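Long-range contacts in alpha-1,3-glucanase (Bacillus circulans, PDB 5ZRU), which probably hydrolyses alpha-1,3-glucan, as the calcium- and zinc-binding catalytic unit of a larger GH87 glycoside hydrolase: residues 186-191 with 221-226; 217-222 with 244-249. All coordinates share one frame; numbering follows the deposited sequence.

Overall arrangement
Both contacts are parallel strand pairings at the N-terminal end of the beta-helix, and both use strand 220-222, with Y221 and I222 shared between them. Contact 1 pairs that strand with the short strand 187-188 and contact 2 with strand 245-249, so 220-222 runs between its two partners; V187 N lies 2.8 Å from I219 O, a probable hydrogen bond joining the two sites. Both are mostly buried, with T190 and P223 in contact 1 and I219, T246 and M248 in contact 2 partly exposed. Contact 1 rests on one bridge and a polar turn where a sulfate ion is bound. Contact 2 is a longer ladder lined chiefly by aliphatic side chains.

Contact 1. Residues 186-191 with 221-226; sequences SVSVTD and YIPAGT. With PE5 (3,6,9,12,15,18,21,24-octaoxahexacosan-1-ol), chain C; SO4 (sulfate ion), chain E.
S188 and Y221 form a parallel bridge, their CA atoms 4.6 Å apart. Y221 makes both backbone hydrogen bonds: its N donates to V187 O at 2.8 Å, and its O accepts from V189 N. Past the bridge, residues 189-191 turn into a 3-10 segment. The side chains of S188 and Y221 leave on the same face. With OG anti to the backbone N (chi1 171°), the S188 hydroxyl accepts from T190 N, lies 3.4 Å from P223 CD, and donates at 2.7 Å to O2 of a sulfate, probably from the crystallisation liquor. That same sulfate oxygen sits in the plane of the Y221 ring, at its CD2 edge, and R182 binds the ion too. An alanine at S188 would probably leave T190 N without its acceptor and the sulfate more weakly held. Beyond S188 the contact turns apolar: V189 CG1 meets I222 CG1 at 4.0 Å, V189 CG2 packs on P223 CD, and T190 CG2 touches P223 CG tip to tip. S188 OG with T190 N makes an ST turn, and the strand pair, linked through helix 203-216, starts the parallel beta-helix, consistent with the pectate-lyase-like clan of this catalytic domain.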
ATOM      1  N   SER A 186     -23.623  23.569  -4.853  1.00 21.14           N
ATOM      2  CA  SER A 186     -22.205  23.413  -4.574  1.00 15.82           C
ATOM      3  C   SER A 186     -21.438  24.521  -5.281  1.00 15.89           C
ATOM      4  O   SER A 186     -21.992  25.289  -6.068  1.00 17.06           O
ATOM      5  CB  SER A 186     -21.710  22.038  -5.040  1.00 14.04           C
ATOM      6  OG  SER A 186     -21.905  21.885  -6.444  1.00 15.51           O
ATOM      7  N   VAL A 187     -20.148  24.599  -4.994  1.00 13.34           N
ATOM      8  CA  VAL A 187     -19.235  25.428  -5.767  1.00 15.23           C
ATOM      9  C   VAL A 187     -18.286  24.474  -6.464  1.00 16.71           C
ATOM     10  O   VAL A 187     -17.959  23.411  -5.935  1.00 15.21           O
ATOM     11  CB  VAL A 187     -18.455  26.451  -4.915  1.00 16.78           C
ATOM     12  CG1 VAL A 187     -19.407  27.423  -4.210  1.00 19.74           C
ATOM     13  CG2 VAL A 187     -17.571  25.752  -3.906  1.00 22.02           C
ATOM     14  N   SER A 188     -17.871  24.839  -7.668  1.00 13.35           N
ATOM     15  CA  SER A 188     -16.945  24.026  -8.447  1.00 11.04           C
ATOM     16  C   SER A 188     -15.639  24.782  -8.628  1.00 13.99           C
ATOM     17  O   SER A 188     -15.624  26.014  -8.685  1.00 13.83           O
ATOM     18  CB  SER A 188     -17.532  23.670  -9.818  1.00 12.65           C
ATOM     19  OG  SER A 188     -16.558  23.055 -10.658  1.00 12.93           O
ATOM     20  N   VAL A 189     -14.534  24.038  -8.714  1.00 10.71           N
ATOM     21  CA  VAL A 189     -13.254  24.694  -8.972  1.00 11.64           C
ATOM     22  C   VAL A 189     -13.282  25.434 -10.302  1.00 13.43           C
ATOM     23  O   VAL A 189     -12.574  26.433 -10.477  1.00 15.37           O
ATOM     24  CB  VAL A 189     -12.100  23.676  -8.932  1.00 11.80           C
ATOM     25  CG1 VAL A 189     -11.924  23.126  -7.511  1.00 13.28           C
ATOM     26  CG2 VAL A 189     -12.340  22.561  -9.954  1.00 11.50           C
ATOM     27  N   THR A 190     -14.092  24.976 -11.257  1.00 13.73           N
ATOM     28  CA  THR A 190     -14.155  25.680 -12.533  1.00 15.83           C
ATOM     29  C   THR A 190     -14.925  26.994 -12.427  1.00 17.99           C
ATOM     30  O   THR A 190     -14.777  27.852 -13.308  1.00 17.32           O
ATOM     31  CB  THR A 190     -14.772  24.790 -13.617  1.00 16.16           C
ATOM     32  OG1 THR A 190     -16.102  24.412 -13.240  1.00 18.55           O
ATOM     33  CG2 THR A 190     -13.934  23.532 -13.825  1.00 17.17           C
ATOM     34  N   ASP A 191     -15.731  27.176 -11.376  1.00 16.36           N
ATOM     35  CA  ASP A 191     -16.340  28.480 -11.130  1.00 17.85           C
ATOM     36  C   ASP A 191     -15.294  29.554 -10.886  1.00 19.25           C
ATOM     37  O   ASP A 191     -15.578  30.742 -11.080  1.00 20.99           O
ATOM     38  CB  ASP A 191     -17.269  28.450  -9.910  1.00 15.89           C
ATOM     39  CG  ASP A 191     -18.452  27.525 -10.080  1.00 17.88           C
ATOM     40  OD1 ASP A 191     -18.768  27.140 -11.221  1.00 17.18           O
ATOM     41  OD2 ASP A 191     -19.080  27.194  -9.047  1.00 17.03           O
ATOM     42  N   TYR A 221     -16.992  20.885  -5.406  1.00 11.15           N
ATOM     43  CA  TYR A 221     -17.006  19.873  -6.452  1.00 10.91           C
ATOM     44  C   TYR A 221     -15.825  20.075  -7.394  1.00 11.91           C
ATOM     45  O   TYR A 221     -15.499  21.205  -7.768  1.00 10.37           O
ATOM     46  CB  TYR A 221     -18.322  19.955  -7.236  1.00 10.67           C
ATOM     47  CG  TYR A 221     -18.484  18.974  -8.387  1.00  9.03           C
ATOM     48  CD1 TYR A 221     -18.597  17.609  -8.150  1.00 11.28           C
ATOM     49  CD2 TYR A 221     -18.586  19.426  -9.704  1.00 12.00           C
ATOM     50  CE1 TYR A 221     -18.779  16.716  -9.197  1.00 11.08           C
ATOM     51  CE2 TYR A 221     -18.773  18.536 -10.762  1.00 11.70           C
ATOM     52  CZ  TYR A 221     -18.869  17.183 -10.489  1.00 10.11           C
ATOM     53  OH  TYR A 221     -19.066  16.300 -11.504  1.00 11.68           O
ATOM     54  N   ILE A 222     -15.179  18.976  -7.768  1.00 10.06           N
ATOM     55  CA  ILE A 222     -14.145  18.983  -8.793  1.00 12.05           C
ATOM     56  C   ILE A 222     -14.673  18.156  -9.963  1.00 12.21           C
ATOM     57  O   ILE A 222     -14.835  16.935  -9.827  1.00  9.39           O
ATOM     58  CB  ILE A 222     -12.813  18.422  -8.276  1.00 11.33           C
ATOM     59  CG1 ILE A 222     -12.363  19.183  -7.029  1.00 12.23           C
ATOM     60  CG2 ILE A 222     -11.725  18.538  -9.363  1.00 10.13           C
ATOM     61  CD1 ILE A 222     -11.199  18.525  -6.306  1.00 11.44           C
ATOM     62  N   PRO A 223     -14.977  18.769 -11.116  1.00 10.12           N
ATOM     63  CA  PRO A 223     -15.608  18.009 -12.207  1.00 11.68           C
ATOM     64  C   PRO A 223     -14.642  17.047 -12.870  1.00 10.30           C
ATOM     65  O   PRO A 223     -13.465  16.984 -12.499  1.00 10.02           O
ATOM     66  CB  PRO A 223     -16.058  19.102 -13.185  1.00 16.60           C
ATOM     67  CG  PRO A 223     -15.100  20.203 -12.948  1.00 18.91           C
ATOM     68  CD  PRO A 223     -14.828  20.191 -11.455  1.00 16.65           C
ATOM     69  N   ALA A 224     -15.138  16.296 -13.851  1.00 11.17           N
ATOM     70  CA  ALA A 224     -14.284  15.374 -14.591  1.00 10.32           C
ATOM     71  C   ALA A 224     -13.167  16.125 -15.302  1.00 10.72           C
ATOM     72  O   ALA A 224     -13.355  17.243 -15.792  1.00 11.18           O
ATOM     73  CB  ALA A 224     -15.108  14.591 -15.615  1.00 12.46           C
ATOM     74  N   GLY A 225     -12.005  15.492 -15.377  1.00 11.09           N
ATOM     75  CA  GLY A 225     -10.864  16.042 -16.078  1.00 13.26           C
ATOM     76  C   GLY A 225      -9.617  16.011 -15.220  1.00 12.77           C
ATOM     77  O   GLY A 225      -9.637  15.662 -14.041  1.00 10.35           O
ATOM     78  N   THR A 226      -8.511  16.388 -15.852  1.00 13.27           N
ATOM     79  CA  THR A 226      -7.224  16.470 -15.176  1.00 12.08           C
ATOM     80  C   THR A 226      -6.934  17.918 -14.807  1.00 13.03           C
ATOM     81  O   THR A 226      -6.953  18.804 -15.670  1.00 11.20           O
ATOM     82  CB  THR A 226      -6.099  15.920 -16.052  1.00 14.52           C
ATOM     83  OG1 THR A 226      -6.330  14.529 -16.305  1.00 13.53           O
ATOM     84  CG2 THR A 226      -4.747  16.087 -15.347  1.00 12.07           C
TER
HETATM   85  C48 PE5 C 601       3.814  15.322 -14.299  1.00 21.35           C
HETATM   86  C50 PE5 C 601       4.534  14.094 -13.729  1.00 21.41           C
HETATM   87  O1  PE5 C 601       5.451  13.595 -14.667  1.00 28.07           O
HETATM   88  C1  PE5 C 601       6.219  12.511 -14.222  1.00 25.78           C
HETATM   89  C2  PE5 C 601       7.037  11.916 -15.372  1.00 22.90           C
HETATM   90  O2  PE5 C 601       6.176  11.373 -16.332  1.00 21.48           O
HETATM   91  C3  PE5 C 601       6.783  10.924 -17.510  1.00 23.37           C
HETATM   92  C4  PE5 C 601       5.710  10.423 -18.485  1.00 22.27           C
HETATM   93  O3  PE5 C 601       4.943   9.418 -17.877  1.00 27.46           O
HETATM   94  C5  PE5 C 601       3.973   8.798 -18.679  1.00 20.78           C
HETATM   95  C6  PE5 C 601       2.628   8.727 -17.941  1.00 31.37           C
HETATM   96  O4  PE5 C 601       2.512   7.564 -17.162  1.00 30.13           O
HETATM   97  C7  PE5 C 601       1.904   7.723 -15.906  1.00 27.79           C
HETATM   98  C8  PE5 C 601       0.548   8.417 -16.049  1.00 30.45           C
HETATM   99  O5  PE5 C 601       0.132   8.881 -14.804  1.00 33.05           O
HETATM  100  C9  PE5 C 601      -0.959   9.762 -14.837  1.00 30.07           C
HETATM  101  C10 PE5 C 601      -2.198   9.020 -14.354  1.00 27.79           C
HETATM  102  O6  PE5 C 601      -3.206   9.134 -15.313  1.00 27.56           O
HETATM  103  C11 PE5 C 601      -4.201   8.155 -15.235  1.00 27.21           C
HETATM  104  C12 PE5 C 601      -5.073   8.194 -16.482  1.00 25.99           C
HETATM  105  O7  PE5 C 601      -6.365   8.500 -16.060  1.00 24.43           O
HETATM  106  C13 PE5 C 601      -7.385   7.807 -16.720  1.00 21.91           C
HETATM  107  C14 PE5 C 601      -8.658   8.647 -16.644  1.00 23.80           C
HETATM  108  O8  PE5 C 601      -8.298   9.996 -16.737  1.00 25.64           O
HETATM  109  C15 PE5 C 601      -9.347  10.920 -16.616  1.00 24.84           C
HETATM  110  C16 PE5 C 601      -9.484  11.710 -17.926  1.00 22.55           C
HETATM  111  O52 PE5 C 601      -9.007  13.018 -17.773  1.00 32.17           O
HETATM  112  S   SO4 E 603     -19.168  21.890 -13.384  1.00 35.01           S
HETATM  113  O1  SO4 E 603     -19.742  20.568 -13.677  1.00 26.86           O
HETATM  114  O2  SO4 E 603     -18.439  21.850 -12.119  1.00 31.75           O
HETATM  115  O3  SO4 E 603     -20.247  22.872 -13.291  1.00 33.78           O
HETATM  116  O4  SO4 E 603     -18.240  22.261 -14.462  1.00 44.94           O

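Contact 2. Residues 217-222 with 244-249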
ATOM      1  N   GLY A 217     -20.636  27.517   3.099  1.00 15.44           N
ATOM      2  CA  GLY A 217     -21.101  26.232   3.576  1.00 17.02           C
ATOM      3  C   GLY A 217     -21.490  25.266   2.482  1.00 17.45           C
ATOM      4  O   GLY A 217     -22.299  24.366   2.725  1.00 20.57           O
ATOM      5  N   LYS A 218     -20.945  25.423   1.278  1.00 14.54           N
ATOM      6  CA  LYS A 218     -21.304  24.572   0.152  1.00 13.69           C
ATOM      7  C   LYS A 218     -20.258  23.482  -0.071  1.00 15.13           C
ATOM      8  O   LYS A 218     -19.089  23.626   0.297  1.00 13.36           O
ATOM      9  CB  LYS A 218     -21.461  25.404  -1.125  1.00 14.62           C
ATOM     10  CG  LYS A 218     -22.639  26.368  -1.088  1.00 15.82           C
ATOM     11  CD  LYS A 218     -22.721  27.181  -2.370  1.00 21.24           C
ATOM     12  CE  LYS A 218     -23.954  28.080  -2.369  1.00 23.64           C
ATOM     13  NZ  LYS A 218     -24.018  28.913  -3.606  1.00 23.16           N
ATOM     14  N   ILE A 219     -20.705  22.381  -0.684  1.00 13.65           N
ATOM     15  CA  ILE A 219     -19.783  21.347  -1.151  1.00 12.98           C
ATOM     16  C   ILE A 219     -18.839  21.934  -2.191  1.00 13.41           C
ATOM     17  O   ILE A 219     -19.245  22.736  -3.040  1.00 15.01           O
ATOM     18  CB  ILE A 219     -20.573  20.166  -1.741  1.00 13.56           C
ATOM     19  CG1 ILE A 219     -21.318  19.401  -0.652  1.00 15.15           C
ATOM     20  CG2 ILE A 219     -19.677  19.220  -2.552  1.00 10.78           C
ATOM     21  CD1 ILE A 219     -22.368  18.473  -1.223  1.00 18.22           C
ATOM     22  N   LEU A 220     -17.569  21.514  -2.149  1.00  9.97           N
ATOM     23  CA  LEU A 220     -16.608  21.832  -3.204  1.00  9.47           C
ATOM     24  C   LEU A 220     -16.553  20.657  -4.173  1.00  9.85           C
ATOM     25  O   LEU A 220     -16.107  19.567  -3.811  1.00  8.83           O
ATOM     26  CB  LEU A 220     -15.220  22.129  -2.628  1.00  8.04           C
ATOM     27  CG  LEU A 220     -14.095  22.346  -3.652  1.00 12.13           C
ATOM     28  CD1 LEU A 220     -14.505  23.370  -4.693  1.00 18.08           C
ATOM     29  CD2 LEU A 220     -12.787  22.770  -2.958  1.00 15.59           C
ATOM     30  N   TYR A 221     -16.992  20.885  -5.406  1.00 11.15           N
ATOM     31  CA  TYR A 221     -17.006  19.873  -6.452  1.00 10.91           C
ATOM     32  C   TYR A 221     -15.825  20.075  -7.394  1.00 11.91           C
ATOM     33  O   TYR A 221     -15.499  21.205  -7.768  1.00 10.37           O
ATOM     34  CB  TYR A 221     -18.322  19.955  -7.236  1.00 10.67           C
ATOM     35  CG  TYR A 221     -18.484  18.974  -8.387  1.00  9.03           C
ATOM     36  CD1 TYR A 221     -18.597  17.609  -8.150  1.00 11.28           C
ATOM     37  CD2 TYR A 221     -18.586  19.426  -9.704  1.00 12.00           C
ATOM     38  CE1 TYR A 221     -18.779  16.716  -9.197  1.00 11.08           C
ATOM     39  CE2 TYR A 221     -18.773  18.536 -10.762  1.00 11.70           C
ATOM     40  CZ  TYR A 221     -18.869  17.183 -10.489  1.00 10.11           C
ATOM     41  OH  TYR A 221     -19.066  16.300 -11.504  1.00 11.68           O
ATOM     42  N   ILE A 222     -15.179  18.976  -7.768  1.00 10.06           N
ATOM     43  CA  ILE A 222     -14.145  18.983  -8.793  1.00 12.05           C
ATOM     44  C   ILE A 222     -14.673  18.156  -9.963  1.00 12.21           C
ATOM     45  O   ILE A 222     -14.835  16.935  -9.827  1.00  9.39           O
ATOM     46  CB  ILE A 222     -12.813  18.422  -8.276  1.00 11.33           C
ATOM     47  CG1 ILE A 222     -12.363  19.183  -7.029  1.00 12.23           C
ATOM     48  CG2 ILE A 222     -11.725  18.538  -9.363  1.00 10.13           C
ATOM     49  CD1 ILE A 222     -11.199  18.525  -6.306  1.00 11.44           C
ATOM     50  N   ASN A 244     -15.758  22.537   8.926  1.00 13.38           N
ATOM     51  CA  ASN A 244     -16.238  21.400   8.153  1.00 13.77           C
ATOM     52  C   ASN A 244     -16.089  21.676   6.666  1.00 12.78           C
ATOM     53  O   ASN A 244     -16.307  22.802   6.211  1.00 13.84           O
ATOM     54  CB  ASN A 244     -17.708  21.092   8.485  1.00 13.98           C
ATOM     55  CG  ASN A 244     -17.936  20.895   9.970  1.00 15.14           C
ATOM     56  OD1 ASN A 244     -17.487  19.904  10.546  1.00 13.21           O
ATOM     57  ND2 ASN A 244     -18.655  21.832  10.599  1.00 13.58           N
ATOM     58  N   ILE A 245     -15.734  20.653   5.898  1.00 11.60           N
ATOM     59  CA  ILE A 245     -15.644  20.838   4.453  1.00 11.33           C
ATOM     60  C   ILE A 245     -15.870  19.502   3.761  1.00 12.20           C
ATOM     61  O   ILE A 245     -15.421  18.452   4.233  1.00 12.72           O
ATOM     62  CB  ILE A 245     -14.302  21.495   4.042  1.00 13.24           C
ATOM     63  CG1 ILE A 245     -14.337  21.893   2.560  1.00 12.92           C
ATOM     64  CG2 ILE A 245     -13.094  20.586   4.360  1.00 10.87           C
ATOM     65  CD1 ILE A 245     -13.145  22.750   2.128  1.00 13.37           C
ATOM     66  N   THR A 246     -16.608  19.547   2.655  1.00 10.11           N
ATOM     67  CA  THR A 246     -16.817  18.399   1.789  1.00 10.40           C
ATOM     68  C   THR A 246     -16.233  18.705   0.421  1.00  9.32           C
ATOM     69  O   THR A 246     -16.554  19.738  -0.176  1.00 11.60           O
ATOM     70  CB  THR A 246     -18.304  18.061   1.684  1.00 12.44           C
ATOM     71  OG1 THR A 246     -18.782  17.692   2.983  1.00 12.35           O
ATOM     72  CG2 THR A 246     -18.534  16.900   0.705  1.00 11.29           C
ATOM     73  N   ILE A 247     -15.360  17.822  -0.061  1.00  8.25           N
ATOM     74  CA  ILE A 247     -14.717  17.968  -1.364  1.00 10.04           C
ATOM     75  C   ILE A 247     -14.947  16.678  -2.133  1.00  8.75           C
ATOM     76  O   ILE A 247     -14.564  15.600  -1.665  1.00  9.78           O
ATOM     77  CB  ILE A 247     -13.213  18.248  -1.236  1.00  9.52           C
ATOM     78  CG1 ILE A 247     -12.977  19.519  -0.404  1.00 11.03           C
ATOM     79  CG2 ILE A 247     -12.557  18.288  -2.628  1.00  9.77           C
ATOM     80  CD1 ILE A 247     -11.542  19.664   0.087  1.00 12.17           C
ATOM     81  N   MET A 248     -15.579  16.775  -3.299  1.00  7.22           N
ATOM     82  CA  MET A 248     -15.961  15.579  -4.034  1.00  8.51           C
ATOM     83  C   MET A 248     -15.634  15.750  -5.507  1.00  9.38           C
ATOM     84  O   MET A 248     -15.995  16.767  -6.106  1.00  9.88           O
ATOM     85  CB  MET A 248     -17.460  15.270  -3.879  1.00 10.61           C
ATOM     86  CG  MET A 248     -17.860  13.904  -4.450  1.00  8.34           C
ATOM     87  SD  MET A 248     -19.657  13.675  -4.534  1.00 15.71           S
ATOM     88  CE  MET A 248     -20.054  14.729  -5.922  1.00 11.21           C
ATOM     89  N   GLY A 249     -14.977  14.747  -6.089  1.00  7.45           N
ATOM     90  CA  GLY A 249     -14.716  14.727  -7.511  1.00  8.72           C
ATOM     91  C   GLY A 249     -15.802  13.973  -8.255  1.00 10.09           C
ATOM     92  O   GLY A 249     -16.818  13.560  -7.691  1.00  9.87           O
TER
HETATM   93  O   HOH W   1     -18.075  22.027   2.243  1.00 16.10           O
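M248 reaches Y221 by way of its torsions: CG stands anti to the backbone N (chi1 -171°), the chain stays extended through chi2, and a bend at chi3 (74°) turns the methyl back over the neighbouring strand. CE ends 3.9 Å from Y221 CD1 and nearly as close to CE1; the hydroxyl at the far end of the ring bonds to I180 O. On the opposite face of the sheet, L220 also carries its CG anti to the backbone N; it lies alongside I247 and points the same way, with L220 CB 4.1 Å from I247 CG1. The other branch of I247, CG2, packs on I222 CD1 at 3.9 Å, two residues further along the first strand. Nearer the start of the strands, the side chains of I219 and T246 cross at an angle, I219 CG1 lying 4.0 Å from T246 CG2.

Between the two faces runs a parallel ladder, the two strand axes 17° apart. L220 N donates to T246 O at 2.8 Å. L220 O accepts from M248 N at 2.9 Å, and M248 O takes the N-H of I222. The CA of I247 adds a C-H...O contact to L220 O, and that of Y221 another to M248 O. Before the first bond the chains part, and a water bridges them, donating to K218 O at 2.7 Å and accepting from T246 N.

Around this pair, helix 203-216 covers the L220 side through A209, V210 and A213, while F206 meets I222. Strand 187-188 lies along the other edge of 220-222. Beyond 245-249 comes strand 277-285, where F279 packs on I247, S280 touches M248, and the zinc ligand D278 touches T246.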